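Local coordinates for 11R-lipoxygenase (Gersemia fruticosa, PDB 3VF1), which probably inserts molecular oxygen into polyunsaturated fatty acids at a non-haem iron, in a manner that depends on calcium, at residues G35-V40 with D58-N63; D98-K103 with Y124-K129; V26-L31 with G69-D74. All blocks are in the same frame, centred on the assembly; numbering follows the deposited sequence.

How the contacts relate
All three contacts lie in the PLAT domain, a C2-like beta sandwich. Their centres are 11 to 12 Å apart and sit about 26 to 36 Å from the centre of the chain. Contact 3 joins strands 20-28 and 70-77, and contact 1 is nested inside the loop it closes. Contact 2 follows later in the chain. Contacts 2 and 3 share one four-stranded antiparallel sheet, in which strands 20-28 and 100-109 are neighbours. Contact 1 is made by loops next to strands of the other sheet. W99 of contact 2 packs against both other contacts. The predicted calcium residues G35, D58 and D98 therefore belong to one connected region.

Contact 1 (G35-V40 with D58-N63); sequences GTDASV and DKYFHN. Unlike the reference sequence in segment 58-63: Y60 (reference Asp).
The backbones of T36-S39 and D58-F61 run nearly antiparallel, 159° apart, with a 2.9 Å hydrogen bond from A38 N to K59 O and a single bridge between D37 and Y60. A further bond, F61 N to T36 O, is weak. S39 adds a side-chain link: its OG accepts from K59 N at 3.1 Å. The same hydroxyl donates to D37 OD1, which it meets from above the carboxylate plane. These two bonds fix the rotation of the serine. With CG anti to the backbone N (chi1 -157°), D37 lies beside Y60, the two pointing the same way. D37 OD2 meets the ring edge of Y60, 3.3 Å from CE1, with the two planes 84° apart. Y60 stands where the reference sequence has aspartate. A38 CB touches F61 CE2 at 3.4 Å and K59 CG at 3.8 Å. The ammonium of K59 leads away to a salt bridge with D71. G35 and D58 are predicted calcium ligands. The contact lies beyond the sandwich strands: T36 and D37 bond to L95 in a third loop, while V40 opens strand 40-46 and pairs with L57 of strand 55-57.

Contact 2 (D98-K103 with Y124-K129); sequences DWYIAK and YRWVIK
The carbonyl oxygen I101 O is approached by two backbone N-H groups, Y124 N at 2.8 Å and R125 N at 3.4 Å, both weak bonds. Y124 N is shared, since it also reaches A102 O weakly. This is a G1 beta bulge, at the edge of an antiparallel sheet of the PLAT sandwich. Y124 has left-handed backbone angles, as is usual for the first residue of a G1 bulge. Beyond it the pairing is regular: I101 N bonds to R125 O, and V127 N to W99 O. Y100 and W126 share one face of the sheet. Y100 CB sits over the six-membered ring of W126, 3.6 Å from its centroid and 9° off the normal, a CH-pi contact. Y100 CG is anti to the backbone N (chi1 -179°), and the ring that follows turns its edge to the indole. Y100 CD1 leads, 3.6 Å from W126 NE1, in an edge-to-face pair with planes 55° apart. The backbone O of D98, a predicted calcium ligand, lies at the indole edge, 3.2 Å from W126 CZ3. K191 adds a cation-pi contact to W126, and D192 accepts from its backbone N. An alanine in place of W126 would probably open a gap beside Y100 and leave K191 without its aromatic partner. On the I101 side, CD1 of I101 meets V127 CG1 at 3.9 Å. Y124 also touches D647 and L649 of the lipoxygenase domain. Its ring lies beneath A102 O, which stands 3.3 Å above the plane, over the centre.

Contact 3 (V26-L31 with G69-D74); sequences VETGDL and GTDTYD
V26 and D71 form an antiparallel hydrogen-bonded pair, joining strands 20-28 and 70-77 at the edge of a PLAT sandwich sheet. V26 N donates to D71 O at 2.9 Å. D71 N returns a bond of 3.0 Å to V26 O. E27 and T70 are the next, non-hydrogen-bonded pair, and the short strand axes run at 163°. A third backbone bond joins T28 N to G69 O at 3.1 Å. At the backbone angles of G69 a CB would clash with the carbonyl O of the residue before it, which accounts for the glycine.

T28 can be followed outward. Its CB lies 4.0 Å from G69 O. CG2 is anti to the backbone N and packs against Y100 O of the neighbouring strand. OG1, anti to the carbonyl carbon (chi1 -55°), is 4.1 Å from G69 O and meets a water and W99 NE1. The water lies 3.0 Å from T28 OG1. It also comes very close to V26 O and D71 OD2. Those separations are too short to trust, which makes the placement of the water, and its bond to T28, doubtful.

On the E27 side of the sheet, E27 and T70 lie side by side, with E27 CG 4.0 Å from T70 OG1. On the V26 side, V26 CG2 touches Y73 CE1 at 4.2 Å.

Backbone bonds thus set the strand pairing, and side-chain ends tie this edge to the loops beside it. T28 OG1 takes the N-H of W99, D71 OD2 meets the ammonium of K59 in a salt bridge, and Y73 OH bonds D58 O. The ammonium of K59 would probably favour the charged form of D71.

Contact 1 (G35-V40 with D58-N63)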
ATOM      1  N   GLY A  35       4.563  31.513  -6.383  1.00 86.08           N
ATOM      2  CA  GLY A  35       4.100  32.632  -7.183  1.00 87.91           C
ATOM      3  C   GLY A  35       3.170  33.541  -6.404  1.00 88.16           C
ATOM      4  O   GLY A  35       3.106  33.470  -5.176  1.00 85.52           O
ATOM      5  N   THR A  36       2.444  34.394  -7.120  1.00 87.25           N
ATOM      6  CA  THR A  36       1.551  35.360  -6.488  1.00 87.69           C
ATOM      7  C   THR A  36       0.207  35.441  -7.205  1.00 84.69           C
ATOM      8  O   THR A  36      -0.839  35.169  -6.615  1.00 85.40           O
ATOM      9  CB  THR A  36       2.182  36.765  -6.466  1.00 92.65           C
ATOM     10  OG1 THR A  36       3.419  36.727  -5.745  1.00 95.06           O
ATOM     11  CG2 THR A  36       1.242  37.766  -5.807  1.00 92.53           C
ATOM     12  N   ASP A  37       0.241  35.820  -8.478  1.00 87.54           N
ATOM     13  CA  ASP A  37      -0.982  36.028  -9.244  1.00 90.67           C
ATOM     14  C   ASP A  37      -1.653  34.699  -9.579  1.00 89.70           C
ATOM     15  O   ASP A  37      -1.317  34.055 -10.573  1.00 90.64           O
ATOM     16  CB  ASP A  37      -0.675  36.801 -10.529  1.00 91.49           C
ATOM     17  CG  ASP A  37      -1.889  37.527 -11.076  1.00 92.37           C
ATOM     18  OD1 ASP A  37      -2.850  36.849 -11.493  1.00 92.88           O
ATOM     19  OD2 ASP A  37      -1.878  38.775 -11.091  1.00 93.94           O
ATOM     20  N   ALA A  38      -2.604  34.290  -8.745  1.00 83.94           N
ATOM     21  CA  ALA A  38      -3.322  33.039  -8.958  1.00 81.45           C
ATOM     22  C   ALA A  38      -4.703  33.298  -9.550  1.00 78.06           C
ATOM     23  O   ALA A  38      -5.617  32.487  -9.396  1.00 77.21           O
ATOM     24  CB  ALA A  38      -3.448  32.283  -7.654  1.00 77.04           C
ATOM     25  N   SER A  39      -4.848  34.431 -10.229  1.00 78.43           N
ATOM     26  CA  SER A  39      -6.118  34.804 -10.838  1.00 81.17           C
ATOM     27  C   SER A  39      -6.492  33.857 -11.973  1.00 79.35           C
ATOM     28  O   SER A  39      -5.633  33.406 -12.730  1.00 79.07           O
ATOM     29  CB  SER A  39      -6.048  36.235 -11.371  1.00 84.58           C
ATOM     30  OG  SER A  39      -5.748  37.151 -10.333  1.00 86.29           O
ATOM     31  N   VAL A  40      -7.785  33.565 -12.086  1.00 77.22           N
ATOM     32  CA  VAL A  40      -8.292  32.696 -13.140  1.00 77.86           C
ATOM     33  C   VAL A  40      -9.617  33.231 -13.661  1.00 76.09           C
ATOM     34  O   VAL A  40     -10.154  34.203 -13.132  1.00 73.87           O
ATOM     35  CB  VAL A  40      -8.509  31.257 -12.634  1.00 71.10           C
ATOM     36  CG1 VAL A  40      -7.197  30.661 -12.145  1.00 72.97           C
ATOM     37  CG2 VAL A  40      -9.556  31.234 -11.532  1.00 69.15           C
ATOM     38  N   ASP A  58      -9.981  37.284  -9.349  1.00 79.64           N
ATOM     39  CA  ASP A  58      -8.682  37.794  -8.930  1.00 81.91           C
ATOM     40  C   ASP A  58      -8.257  37.168  -7.606  1.00 79.13           C
ATOM     41  O   ASP A  58      -8.934  37.324  -6.590  1.00 74.00           O
ATOM     42  CB  ASP A  58      -8.724  39.317  -8.794  1.00 87.13           C
ATOM     43  CG  ASP A  58      -9.033  40.011 -10.104  1.00 90.72           C
ATOM     44  OD1 ASP A  58      -8.687  39.455 -11.170  1.00 89.63           O
ATOM     45  OD2 ASP A  58      -9.623  41.112 -10.070  1.00 93.68           O
ATOM     46  N   LYS A  59      -7.135  36.457  -7.629  1.00 76.48           N
ATOM     47  CA  LYS A  59      -6.594  35.837  -6.428  1.00 75.50           C
ATOM     48  C   LYS A  59      -5.122  36.195  -6.274  1.00 79.16           C
ATOM     49  O   LYS A  59      -4.317  35.951  -7.173  1.00 78.80           O
ATOM     50  CB  LYS A  59      -6.761  34.318  -6.489  1.00 74.54           C
ATOM     51  CG  LYS A  59      -6.183  33.579  -5.291  1.00 69.68           C
ATOM     52  CD  LYS A  59      -6.828  34.024  -3.987  1.00 67.64           C
ATOM     53  CE  LYS A  59      -6.293  33.227  -2.807  1.00 64.09           C
ATOM     54  NZ  LYS A  59      -6.837  33.704  -1.506  1.00 59.15           N
ATOM     55  N   TYR A  60      -4.779  36.777  -5.130  1.00 79.02           N
ATOM     56  CA  TYR A  60      -3.403  37.167  -4.853  1.00 86.17           C
ATOM     57  C   TYR A  60      -2.957  36.609  -3.509  1.00 85.05           C
ATOM     58  O   TYR A  60      -3.661  36.739  -2.506  1.00 84.23           O
ATOM     59  CB  TYR A  60      -3.273  38.692  -4.851  1.00 90.00           C
ATOM     60  CG  TYR A  60      -3.757  39.347  -6.126  1.00 86.75           C
ATOM     61  CD1 TYR A  60      -2.973  39.344  -7.272  1.00 87.41           C
ATOM     62  CD2 TYR A  60      -4.995  39.973  -6.181  1.00 82.54           C
ATOM     63  CE1 TYR A  60      -3.410  39.941  -8.438  1.00 91.90           C
ATOM     64  CE2 TYR A  60      -5.441  40.575  -7.343  1.00 82.96           C
ATOM     65  CZ  TYR A  60      -4.646  40.556  -8.468  1.00 91.18           C
ATOM     66  OH  TYR A  60      -5.084  41.153  -9.627  1.00 89.05           O
ATOM     67  N   PHE A  61      -1.785  35.981  -3.492  1.00 84.97           N
ATOM     68  CA  PHE A  61      -1.247  35.403  -2.267  1.00 92.85           C
ATOM     69  C   PHE A  61      -0.305  36.380  -1.573  1.00102.55           C
ATOM     70  O   PHE A  61       0.722  36.771  -2.129  1.00 97.99           O
ATOM     71  CB  PHE A  61      -0.522  34.091  -2.567  1.00 88.60           C
ATOM     72  CG  PHE A  61      -1.444  32.955  -2.911  1.00 83.10           C
ATOM     73  CD1 PHE A  61      -2.249  32.384  -1.940  1.00 82.35           C
ATOM     74  CD2 PHE A  61      -1.503  32.456  -4.203  1.00 82.33           C
ATOM     75  CE1 PHE A  61      -3.099  31.338  -2.249  1.00 77.67           C
ATOM     76  CE2 PHE A  61      -2.352  31.409  -4.517  1.00 77.72           C
ATOM     77  CZ  PHE A  61      -3.150  30.850  -3.539  1.00 71.46           C
ATOM     78  N   HIS A  62      -0.665  36.770  -0.353  1.00108.22           N
ATOM     79  CA  HIS A  62       0.128  37.719   0.421  1.00110.78           C
ATOM     80  C   HIS A  62       1.529  37.169   0.678  1.00111.96           C
ATOM     81  O   HIS A  62       2.511  37.673   0.132  1.00111.48           O
ATOM     82  CB  HIS A  62      -0.564  38.037   1.751  1.00111.83           C
ATOM     83  CG  HIS A  62      -1.975  38.515   1.598  1.00116.91           C
ATOM     84  ND1 HIS A  62      -3.056  37.660   1.607  1.00118.23           N
ATOM     85  CD2 HIS A  62      -2.481  39.760   1.429  1.00121.88           C
ATOM     86  CE1 HIS A  62      -4.167  38.357   1.454  1.00117.02           C
ATOM     87  NE2 HIS A  62      -3.847  39.633   1.342  1.00120.93           N
ATOM     88  N   ASN A  63       1.612  36.135   1.508  1.00112.39           N
ATOM     89  CA  ASN A  63       2.886  35.493   1.812  1.00110.93           C
ATOM     90  C   ASN A  63       2.958  34.109   1.175  1.00108.57           C
ATOM     91  O   ASN A  63       2.030  33.687   0.486  1.00106.15           O
ATOM     92  CB  ASN A  63       3.097  35.401   3.325  1.00109.50           C
ATOM     93  CG  ASN A  63       1.978  34.657   4.028  1.00109.51           C
ATOM     94  OD1 ASN A  63       2.037  33.439   4.195  1.00109.42           O
ATOM     95  ND2 ASN A  63       0.955  35.390   4.451  1.00107.43           N
TER

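Contact 2 (D98-K103 with Y124-K129)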
ATOM      1  N   ASP A  98       0.019  28.676  -9.803  1.00 69.74           N
ATOM      2  CA  ASP A  98      -0.996  27.646  -9.971  1.00 65.27           C
ATOM      3  C   ASP A  98      -1.895  27.602  -8.743  1.00 60.88           C
ATOM      4  O   ASP A  98      -1.424  27.415  -7.621  1.00 61.32           O
ATOM      5  CB  ASP A  98      -0.351  26.280 -10.204  1.00 64.92           C
ATOM      6  CG  ASP A  98       0.310  26.172 -11.563  1.00 69.78           C
ATOM      7  OD1 ASP A  98      -0.141  26.860 -12.503  1.00 69.79           O
ATOM      8  OD2 ASP A  98       1.279  25.395 -11.693  1.00 70.95           O
ATOM      9  N   TRP A  99      -3.191  27.786  -8.965  1.00 55.62           N
ATOM     10  CA  TRP A  99      -4.164  27.795  -7.881  1.00 53.86           C
ATOM     11  C   TRP A  99      -4.682  26.389  -7.612  1.00 49.44           C
ATOM     12  O   TRP A  99      -5.289  25.767  -8.484  1.00 49.19           O
ATOM     13  CB  TRP A  99      -5.332  28.716  -8.240  1.00 55.56           C
ATOM     14  CG  TRP A  99      -6.152  29.154  -7.063  1.00 55.71           C
ATOM     15  CD1 TRP A  99      -6.042  28.714  -5.775  1.00 57.53           C
ATOM     16  CD2 TRP A  99      -7.205  30.126  -7.067  1.00 60.12           C
ATOM     17  NE1 TRP A  99      -6.963  29.352  -4.977  1.00 56.48           N
ATOM     18  CE2 TRP A  99      -7.690  30.222  -5.746  1.00 60.07           C
ATOM     19  CE3 TRP A  99      -7.786  30.923  -8.058  1.00 63.25           C
ATOM     20  CZ2 TRP A  99      -8.726  31.083  -5.392  1.00 58.43           C
ATOM     21  CZ3 TRP A  99      -8.816  31.777  -7.704  1.00 63.80           C
ATOM     22  CH2 TRP A  99      -9.276  31.849  -6.383  1.00 59.93           C
ATOM     23  N   TYR A 100      -4.435  25.889  -6.406  1.00 46.93           N
ATOM     24  CA  TYR A 100      -4.980  24.600  -5.996  1.00 46.15           C
ATOM     25  C   TYR A 100      -6.307  24.823  -5.284  1.00 41.82           C
ATOM     26  O   TYR A 100      -6.344  25.321  -4.157  1.00 40.29           O
ATOM     27  CB  TYR A 100      -4.006  23.853  -5.083  1.00 45.77           C
ATOM     28  CG  TYR A 100      -4.518  22.501  -4.651  1.00 43.78           C
ATOM     29  CD1 TYR A 100      -4.419  21.400  -5.490  1.00 44.11           C
ATOM     30  CD2 TYR A 100      -5.107  22.326  -3.408  1.00 42.87           C
ATOM     31  CE1 TYR A 100      -4.892  20.160  -5.101  1.00 41.50           C
ATOM     32  CE2 TYR A 100      -5.582  21.092  -3.008  1.00 43.27           C
ATOM     33  CZ  TYR A 100      -5.471  20.013  -3.859  1.00 43.96           C
ATOM     34  OH  TYR A 100      -5.943  18.781  -3.467  1.00 44.48           O
ATOM     35  N   ILE A 101      -7.394  24.450  -5.950  1.00 43.11           N
ATOM     36  CA  ILE A 101      -8.736  24.742  -5.460  1.00 46.50           C
ATOM     37  C   ILE A 101      -9.408  23.507  -4.869  1.00 43.18           C
ATOM     38  O   ILE A 101      -9.480  22.458  -5.510  1.00 42.29           O
ATOM     39  CB  ILE A 101      -9.619  25.301  -6.590  1.00 46.81           C
ATOM     40  CG1 ILE A 101      -9.017  26.601  -7.131  1.00 47.07           C
ATOM     41  CG2 ILE A 101     -11.039  25.536  -6.093  1.00 46.89           C
ATOM     42  CD1 ILE A 101      -9.717  27.143  -8.356  1.00 48.12           C
ATOM     43  N   ALA A 102      -9.897  23.640  -3.640  1.00 40.63           N
ATOM     44  CA  ALA A 102     -10.631  22.567  -2.985  1.00 41.59           C
ATOM     45  C   ALA A 102     -11.968  22.358  -3.684  1.00 45.57           C
ATOM     46  O   ALA A 102     -12.227  21.289  -4.240  1.00 45.19           O
ATOM     47  CB  ALA A 102     -10.844  22.890  -1.515  1.00 41.10           C
ATOM     48  N   LYS A 103     -12.813  23.384  -3.655  1.00 49.13           N
ATOM     49  CA  LYS A 103     -14.100  23.334  -4.337  1.00 49.77           C
ATOM     50  C   LYS A 103     -14.644  24.732  -4.602  1.00 48.29           C
ATOM     51  O   LYS A 103     -14.191  25.711  -4.008  1.00 50.32           O
ATOM     52  CB  LYS A 103     -15.111  22.531  -3.516  1.00 52.17           C
ATOM     53  CG  LYS A 103     -15.395  23.105  -2.140  1.00 51.04           C
ATOM     54  CD  LYS A 103     -16.255  22.156  -1.317  1.00 54.64           C
ATOM     55  CE  LYS A 103     -16.474  22.675   0.094  1.00 66.87           C
ATOM     56  NZ  LYS A 103     -17.244  21.712   0.927  1.00 67.72           N
ATOM     57  N   TYR A 124     -10.393  19.910  -6.003  1.00 42.50           N
ATOM     58  CA  TYR A 124      -9.147  19.343  -5.495  1.00 41.01           C
ATOM     59  C   TYR A 124      -8.158  19.078  -6.629  1.00 40.64           C
ATOM     60  O   TYR A 124      -7.631  17.975  -6.772  1.00 40.32           O
ATOM     61  CB  TYR A 124      -9.435  18.065  -4.708  1.00 38.33           C
ATOM     62  CG  TYR A 124     -10.446  18.282  -3.609  1.00 37.95           C
ATOM     63  CD1 TYR A 124     -10.089  18.925  -2.434  1.00 38.01           C
ATOM     64  CD2 TYR A 124     -11.761  17.866  -3.753  1.00 37.65           C
ATOM     65  CE1 TYR A 124     -11.009  19.138  -1.426  1.00 39.96           C
ATOM     66  CE2 TYR A 124     -12.690  18.073  -2.751  1.00 37.88           C
ATOM     67  CZ  TYR A 124     -12.308  18.711  -1.590  1.00 40.46           C
ATOM     68  OH  TYR A 124     -13.225  18.926  -0.585  1.00 45.90           O
ATOM     69  N   ARG A 125      -7.917  20.111  -7.430  1.00 42.74           N
ATOM     70  CA  ARG A 125      -6.985  20.034  -8.546  1.00 43.96           C
ATOM     71  C   ARG A 125      -6.240  21.355  -8.684  1.00 44.46           C
ATOM     72  O   ARG A 125      -6.701  22.389  -8.201  1.00 45.73           O
ATOM     73  CB  ARG A 125      -7.735  19.766  -9.852  1.00 48.26           C
ATOM     74  CG  ARG A 125      -8.634  18.542  -9.848  1.00 47.61           C
ATOM     75  CD  ARG A 125      -7.853  17.261 -10.067  1.00 50.58           C
ATOM     76  NE  ARG A 125      -8.699  16.206 -10.625  1.00 49.68           N
ATOM     77  CZ  ARG A 125      -8.920  16.024 -11.924  1.00 47.97           C
ATOM     78  NH1 ARG A 125      -8.360  16.821 -12.827  1.00 52.22           N
ATOM     79  NH2 ARG A 125      -9.706  15.036 -12.325  1.00 45.89           N
ATOM     80  N   TRP A 126      -5.086  21.317  -9.341  1.00 44.78           N
ATOM     81  CA  TRP A 126      -4.411  22.538  -9.757  1.00 50.61           C
ATOM     82  C   TRP A 126      -5.011  22.968 -11.090  1.00 51.82           C
ATOM     83  O   TRP A 126      -5.258  22.131 -11.957  1.00 45.78           O
ATOM     84  CB  TRP A 126      -2.909  22.305  -9.923  1.00 50.23           C
ATOM     85  CG  TRP A 126      -2.207  21.849  -8.679  1.00 48.58           C
ATOM     86  CD1 TRP A 126      -2.054  20.564  -8.249  1.00 47.32           C
ATOM     87  CD2 TRP A 126      -1.547  22.676  -7.711  1.00 46.13           C
ATOM     88  NE1 TRP A 126      -1.345  20.538  -7.072  1.00 47.07           N
ATOM     89  CE2 TRP A 126      -1.022  21.822  -6.721  1.00 48.10           C
ATOM     90  CE3 TRP A 126      -1.351  24.054  -7.586  1.00 47.39           C
ATOM     91  CZ2 TRP A 126      -0.317  22.301  -5.619  1.00 48.59           C
ATOM     92  CZ3 TRP A 126      -0.651  24.528  -6.491  1.00 50.05           C
ATOM     93  CH2 TRP A 126      -0.142  23.654  -5.523  1.00 51.10           C
ATOM     94  N   VAL A 127      -5.254  24.265 -11.256  1.00 51.98           N
ATOM     95  CA  VAL A 127      -5.807  24.765 -12.512  1.00 58.39           C
ATOM     96  C   VAL A 127      -4.796  24.628 -13.648  1.00 61.75           C
ATOM     97  O   VAL A 127      -5.123  24.120 -14.722  1.00 65.88           O
ATOM     98  CB  VAL A 127      -6.260  26.241 -12.409  1.00 58.14           C
ATOM     99  CG1 VAL A 127      -7.370  26.386 -11.381  1.00 51.65           C
ATOM    100  CG2 VAL A 127      -5.087  27.154 -12.071  1.00 63.52           C
ATOM    101  N   ILE A 128      -3.567  25.067 -13.400  1.00 59.15           N
ATOM    102  CA  ILE A 128      -2.520  25.043 -14.414  1.00 68.44           C
ATOM    103  C   ILE A 128      -2.974  25.766 -15.689  1.00 74.04           C
ATOM    104  O   ILE A 128      -2.872  26.990 -15.772  1.00 73.90           O
ATOM    105  CB  ILE A 128      -2.081  23.597 -14.733  1.00 65.67           C
ATOM    106  CG1 ILE A 128      -1.657  22.884 -13.447  1.00 60.47           C
ATOM    107  CG2 ILE A 128      -0.939  23.597 -15.738  1.00 67.18           C
ATOM    108  CD1 ILE A 128      -1.310  21.425 -13.644  1.00 63.02           C
ATOM    109  N   LYS A 129      -3.469  25.019 -16.672  1.00 72.74           N
ATOM    110  CA  LYS A 129      -3.956  25.618 -17.912  1.00 74.17           C
ATOM    111  C   LYS A 129      -5.478  25.762 -17.869  1.00 71.87           C
ATOM    112  O   LYS A 129      -5.995  26.822 -17.520  1.00 71.66           O
ATOM    113  CB  LYS A 129      -3.532  24.790 -19.132  1.00 78.53           C
ATOM    114  CG  LYS A 129      -2.117  24.239 -19.069  1.00 85.47           C
ATOM    115  CD  LYS A 129      -1.637  23.764 -20.437  1.00 92.41           C
ATOM    116  CE  LYS A 129      -2.673  22.887 -21.129  1.00 97.45           C
ATOM    117  NZ  LYS A 129      -2.176  22.364 -22.431  1.00 90.17           N
TER

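Contact 3 (V26-L31 with G69-D74)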
ATOM      1  N   VAL A  26     -14.958  30.616  -3.834  1.00 55.09           N
ATOM      2  CA  VAL A  26     -13.862  29.691  -4.092  1.00 51.90           C
ATOM      3  C   VAL A  26     -13.117  29.358  -2.807  1.00 53.27           C
ATOM      4  O   VAL A  26     -12.609  30.247  -2.123  1.00 55.99           O
ATOM      5  CB  VAL A  26     -12.862  30.280  -5.102  1.00 54.66           C
ATOM      6  CG1 VAL A  26     -11.739  29.289  -5.379  1.00 50.74           C
ATOM      7  CG2 VAL A  26     -13.574  30.662  -6.392  1.00 54.24           C
ATOM      8  N   GLU A  27     -13.056  28.070  -2.482  1.00 52.00           N
ATOM      9  CA  GLU A  27     -12.287  27.609  -1.333  1.00 50.89           C
ATOM     10  C   GLU A  27     -10.951  27.044  -1.793  1.00 46.15           C
ATOM     11  O   GLU A  27     -10.905  26.063  -2.536  1.00 44.88           O
ATOM     12  CB  GLU A  27     -13.061  26.544  -0.558  1.00 51.63           C
ATOM     13  CG  GLU A  27     -14.396  27.023  -0.014  1.00 60.38           C
ATOM     14  CD  GLU A  27     -15.017  26.034   0.955  1.00 72.09           C
ATOM     15  OE1 GLU A  27     -14.393  24.983   1.216  1.00 73.56           O
ATOM     16  OE2 GLU A  27     -16.128  26.310   1.459  1.00 68.88           O
ATOM     17  N   THR A  28      -9.866  27.670  -1.352  1.00 46.79           N
ATOM     18  CA  THR A  28      -8.527  27.217  -1.708  1.00 49.89           C
ATOM     19  C   THR A  28      -8.164  25.973  -0.906  1.00 50.20           C
ATOM     20  O   THR A  28      -8.464  25.881   0.284  1.00 49.68           O
ATOM     21  CB  THR A  28      -7.478  28.311  -1.441  1.00 53.35           C
ATOM     22  OG1 THR A  28      -7.845  29.510  -2.135  1.00 55.19           O
ATOM     23  CG2 THR A  28      -6.098  27.860  -1.902  1.00 53.35           C
ATOM     24  N   GLY A  29      -7.524  25.012  -1.564  1.00 48.91           N
ATOM     25  CA  GLY A  29      -7.109  23.788  -0.903  1.00 50.34           C
ATOM     26  C   GLY A  29      -5.941  24.021   0.034  1.00 51.98           C
ATOM     27  O   GLY A  29      -5.516  25.159   0.235  1.00 56.29           O
ATOM     28  N   ASP A  30      -5.415  22.941   0.603  1.00 53.08           N
ATOM     29  CA  ASP A  30      -4.341  23.046   1.586  1.00 57.83           C
ATOM     30  C   ASP A  30      -2.959  23.088   0.936  1.00 55.68           C
ATOM     31  O   ASP A  30      -1.960  23.345   1.608  1.00 61.80           O
ATOM     32  CB  ASP A  30      -4.418  21.895   2.595  1.00 57.99           C
ATOM     33  CG  ASP A  30      -4.352  20.530   1.934  1.00 63.75           C
ATOM     34  OD1 ASP A  30      -3.808  20.431   0.813  1.00 60.18           O
ATOM     35  OD2 ASP A  30      -4.842  19.552   2.539  1.00 70.39           O
ATOM     36  N   LEU A  31      -2.900  22.836  -0.368  1.00 51.69           N
ATOM     37  CA  LEU A  31      -1.641  22.924  -1.096  1.00 49.45           C
ATOM     38  C   LEU A  31      -1.423  24.349  -1.588  1.00 51.64           C
ATOM     39  O   LEU A  31      -2.372  25.119  -1.728  1.00 55.22           O
ATOM     40  CB  LEU A  31      -1.623  21.950  -2.275  1.00 47.21           C
ATOM     41  CG  LEU A  31      -1.837  20.476  -1.921  1.00 46.84           C
ATOM     42  CD1 LEU A  31      -1.695  19.609  -3.161  1.00 47.39           C
ATOM     43  CD2 LEU A  31      -0.868  20.029  -0.836  1.00 45.44           C
ATOM     44  N   GLY A  69      -8.336  29.211   2.940  1.00 60.82           N
ATOM     45  CA  GLY A  69      -9.083  30.454   2.959  1.00 61.46           C
ATOM     46  C   GLY A  69     -10.189  30.477   1.922  1.00 58.25           C
ATOM     47  O   GLY A  69     -10.294  29.575   1.091  1.00 55.21           O
ATOM     48  N   THR A  70     -11.014  31.519   1.973  1.00 60.88           N
ATOM     49  CA  THR A  70     -12.142  31.655   1.058  1.00 59.49           C
ATOM     50  C   THR A  70     -12.125  33.003   0.344  1.00 59.39           C
ATOM     51  O   THR A  70     -11.684  34.009   0.901  1.00 55.69           O
ATOM     52  CB  THR A  70     -13.482  31.521   1.807  1.00 60.06           C
ATOM     53  OG1 THR A  70     -13.616  30.190   2.322  1.00 65.77           O
ATOM     54  CG2 THR A  70     -14.655  31.821   0.881  1.00 59.81           C
ATOM     55  N   ASP A  71     -12.607  33.008  -0.894  1.00 57.95           N
ATOM     56  CA  ASP A  71     -12.789  34.240  -1.648  1.00 58.74           C
ATOM     57  C   ASP A  71     -14.167  34.228  -2.296  1.00 60.97           C
ATOM     58  O   ASP A  71     -14.487  33.330  -3.074  1.00 60.60           O
ATOM     59  CB  ASP A  71     -11.712  34.386  -2.722  1.00 58.55           C
ATOM     60  CG  ASP A  71     -10.316  34.468  -2.141  1.00 64.18           C
ATOM     61  OD1 ASP A  71      -9.916  35.566  -1.701  1.00 69.91           O
ATOM     62  OD2 ASP A  71      -9.615  33.433  -2.129  1.00 65.17           O
ATOM     63  N   THR A  72     -14.983  35.226  -1.970  1.00 61.79           N
ATOM     64  CA  THR A  72     -16.336  35.309  -2.505  1.00 60.15           C
ATOM     65  C   THR A  72     -16.426  36.394  -3.573  1.00 66.69           C
ATOM     66  O   THR A  72     -15.878  37.484  -3.412  1.00 68.95           O
ATOM     67  CB  THR A  72     -17.360  35.593  -1.391  1.00 66.17           C
ATOM     68  OG1 THR A  72     -17.396  34.485  -0.482  1.00 66.34           O
ATOM     69  CG2 THR A  72     -18.748  35.808  -1.975  1.00 66.66           C
ATOM     70  N   TYR A  73     -17.122  36.084  -4.662  1.00 67.57           N
ATOM     71  CA  TYR A  73     -17.250  37.004  -5.785  1.00 70.30           C
ATOM     72  C   TYR A  73     -18.710  37.168  -6.192  1.00 75.44           C
ATOM     73  O   TYR A  73     -19.426  36.183  -6.370  1.00 75.38           O
ATOM     74  CB  TYR A  73     -16.452  36.490  -6.985  1.00 68.94           C
ATOM     75  CG  TYR A  73     -14.989  36.234  -6.701  1.00 69.71           C
ATOM     76  CD1 TYR A  73     -14.579  35.068  -6.068  1.00 67.94           C
ATOM     77  CD2 TYR A  73     -14.015  37.151  -7.077  1.00 70.74           C
ATOM     78  CE1 TYR A  73     -13.243  34.825  -5.811  1.00 66.25           C
ATOM     79  CE2 TYR A  73     -12.676  36.917  -6.825  1.00 70.11           C
ATOM     80  CZ  TYR A  73     -12.296  35.752  -6.191  1.00 67.70           C
ATOM     81  OH  TYR A  73     -10.965  35.512  -5.937  1.00 70.22           O
ATOM     82  N   ASP A  74     -19.147  38.416  -6.334  1.00 77.24           N
ATOM     83  CA  ASP A  74     -20.468  38.708  -6.878  1.00 74.80           C
ATOM     84  C   ASP A  74     -20.332  38.982  -8.369  1.00 75.81           C
ATOM     85  O   ASP A  74     -19.426  39.700  -8.792  1.00 78.25           O
ATOM     86  CB  ASP A  74     -21.085  39.916  -6.172  1.00 77.12           C
ATOM     87  CG  ASP A  74     -21.402  39.639  -4.713  1.00 81.46           C
ATOM     88  OD1 ASP A  74     -21.809  38.502  -4.397  1.00 78.40           O
ATOM     89  OD2 ASP A  74     -21.247  40.560  -3.883  1.00 81.42           O
TER
HETATM   90  O   HOH W   1     -10.281  31.129  -1.590  1.00 53.41           O